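Local coordinates for LIM domain only protein 7 (PDB 2EAQ), which probably binds the C-terminal tails of partner proteins through a PDZ domain, at residues F19-K24 and E70-A75. Residues are numbered along the deposited sequence; the frame is centred on the assembly and turned at random.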
loop_
_atom_site.group_PDB
_atom_site.type_symbol
_atom_site.label_atom_id
_atom_site.label_comp_id
_atom_site.label_asym_id
_atom_site.label_seq_id
_atom_site.Cartn_x
_atom_site.Cartn_y
_atom_site.Cartn_z
ATOM N N PHE A 19 -3.157 -8.047 2.327
ATOM C CA PHE A 19 -3.697 -7.008 3.203
ATOM C C PHE A 19 -5.072 -6.485 2.853
ATOM O O PHE A 19 -5.681 -5.801 3.666
ATOM C CB PHE A 19 -2.742 -5.821 3.286
ATOM C CG PHE A 19 -1.471 -6.091 4.049
ATOM C CD1 PHE A 19 -1.409 -5.920 5.425
ATOM C CD2 PHE A 19 -0.321 -6.494 3.382
ATOM C CE1 PHE A 19 -0.218 -6.125 6.130
ATOM C CE2 PHE A 19 0.904 -6.725 4.091
ATOM C CZ PHE A 19 0.934 -6.530 5.473
ATOM N N GLY A 20 -5.583 -6.837 1.681
ATOM C CA GLY A 20 -6.932 -6.375 1.372
ATOM C C GLY A 20 -7.024 -5.275 0.369
ATOM O O GLY A 20 -8.107 -4.751 0.190
ATOM N N PHE A 21 -5.938 -4.916 -0.333
ATOM C CA PHE A 21 -6.089 -3.880 -1.347
ATOM C C PHE A 21 -5.311 -4.354 -2.594
ATOM O O PHE A 21 -4.455 -5.241 -2.514
ATOM C CB PHE A 21 -5.526 -2.535 -0.821
ATOM C CG PHE A 21 -4.056 -2.492 -0.664
ATOM C CD1 PHE A 21 -3.261 -1.983 -1.666
ATOM C CD2 PHE A 21 -3.440 -2.956 0.515
ATOM C CE1 PHE A 21 -1.870 -1.958 -1.483
ATOM C CE2 PHE A 21 -2.063 -2.929 0.673
ATOM C CZ PHE A 21 -1.305 -2.436 -0.330
ATOM N N THR A 22 -5.678 -3.792 -3.740
ATOM C CA THR A 22 -4.932 -4.046 -4.999
ATOM C C THR A 22 -4.437 -2.686 -5.479
ATOM O O THR A 22 -4.984 -1.624 -5.115
ATOM C CB THR A 22 -5.773 -4.672 -6.085
ATOM O OG1 THR A 22 -6.862 -3.822 -6.417
ATOM C CG2 THR A 22 -6.311 -6.048 -5.605
ATOM N N ILE A 23 -3.410 -2.711 -6.324
ATOM C CA ILE A 23 -2.794 -1.499 -6.839
ATOM C C ILE A 23 -3.147 -1.260 -8.286
ATOM O O ILE A 23 -3.270 -2.236 -9.088
ATOM C CB ILE A 23 -1.275 -1.630 -6.700
ATOM C CG1 ILE A 23 -0.904 -1.649 -5.202
ATOM C CG2 ILE A 23 -0.544 -0.427 -7.385
ATOM C CD1 ILE A 23 0.588 -1.687 -4.885
ATOM N N LYS A 24 -3.399 0.009 -8.581
ATOM C CA LYS A 24 -3.600 0.509 -9.935
ATOM C C LYS A 24 -2.280 1.109 -10.356
ATOM O O LYS A 24 -1.786 2.109 -9.786
ATOM C CB LYS A 24 -4.659 1.608 -9.993
ATOM C CG LYS A 24 -4.824 2.102 -11.450
ATOM C CD LYS A 24 -6.071 2.944 -11.606
ATOM C CE LYS A 24 -5.683 4.396 -11.418
ATOM N NZ LYS A 24 -6.557 5.341 -12.245
ATOM N N GLU A 70 9.273 -6.656 -4.500
ATOM C CA GLU A 70 9.940 -7.373 -3.407
ATOM C C GLU A 70 9.574 -6.766 -2.060
ATOM O O GLU A 70 9.378 -7.507 -1.096
ATOM C CB GLU A 70 11.463 -7.378 -3.623
ATOM C CG GLU A 70 11.806 -8.292 -4.799
ATOM C CD GLU A 70 13.256 -8.259 -5.278
ATOM O OE1 GLU A 70 14.064 -7.364 -4.935
ATOM O OE2 GLU A 70 13.589 -9.151 -6.100
ATOM N N ALA A 71 9.453 -5.441 -1.958
ATOM C CA ALA A 71 9.028 -4.832 -0.681
ATOM C C ALA A 71 7.600 -5.190 -0.295
ATOM O O ALA A 71 7.303 -5.450 0.889
ATOM C CB ALA A 71 9.146 -3.352 -0.783
ATOM N N MET A 72 6.721 -5.303 -1.279
ATOM C CA MET A 72 5.354 -5.711 -1.020
ATOM C C MET A 72 5.316 -7.141 -0.510
ATOM O O MET A 72 4.630 -7.469 0.481
ATOM C CB MET A 72 4.563 -5.622 -2.313
ATOM C CG MET A 72 4.164 -4.224 -2.589
ATOM S SD MET A 72 2.646 -3.527 -1.663
ATOM C CE MET A 72 2.568 -4.088 -0.621
ATOM N N ALA A 73 6.114 -8.042 -1.103
ATOM C CA ALA A 73 6.105 -9.439 -0.647
ATOM C C ALA A 73 6.683 -9.539 0.754
ATOM O O ALA A 73 6.231 -10.335 1.577
ATOM C CB ALA A 73 6.962 -10.340 -1.630
ATOM N N LYS A 74 7.702 -8.756 1.020
ATOM C CA LYS A 74 8.302 -8.744 2.346
ATOM C C LYS A 74 7.306 -8.238 3.408
ATOM O O LYS A 74 7.238 -8.785 4.497
ATOM C CB LYS A 74 9.560 -7.883 2.285
ATOM C CG LYS A 74 10.295 -7.832 3.633
ATOM C CD LYS A 74 11.618 -7.106 3.456
ATOM C CE LYS A 74 12.368 -6.990 4.765
ATOM N NZ LYS A 74 13.488 -6.025 4.616
ATOM N N ALA A 75 6.509 -7.222 3.093
ATOM C CA ALA A 75 5.541 -6.734 4.067
ATOM C C ALA A 75 4.539 -7.832 4.343
ATOM O O ALA A 75 4.047 -7.903 5.455
ATOM C CB ALA A 75 4.826 -5.462 3.487
#
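An apolar strand-to-helix contact joins Phe-19, Phe-21 and Ile-23 to Met-72 and Ala-75 across the groove between strand 21-26 and helix 65-78, where PDZ domains generally receive a peptide C-terminus. Phe-19 and Ala-75 meet most closely: the ring edge approaches the helix, with CZ of Phe-19 3.4 Å from the backbone O of Ala-75, close to the ring plane. Ring atom CE2 of Phe-19 also lies 4.2 Å from CB of Ala-75. With CG anti to the carbonyl carbon (chi1 -71°), the ring presents its CE2-CZ edge to Ala-75. Phe-19, Gly-20 and Phe-21 probably correspond to the Phi-Gly-Phi carboxylate-binding loop of PDZ domains; at a phi of 106° a side chain on Gly-20 would jam against the carbonyl O of Phe-19. Farther along the groove, Met-72 reaches over from the helix, its SD 4.2 Å from CD1 of Ile-23; its methyl, of doubtful placement, lies near the Phe-21 ring. Were Phe-19 an alanine, the ring edge at Ala-75 would be lost, which would probably open a gap there and leave Leu-81 without one of its apolar neighbours. Beneath the groove, Leu-81 of strand 80-88 touches Phe-19, Phe-21 and Ala-75, while strand 51-55 contributes Ile-52 against Ile-23 and Ile-55 against Met-72.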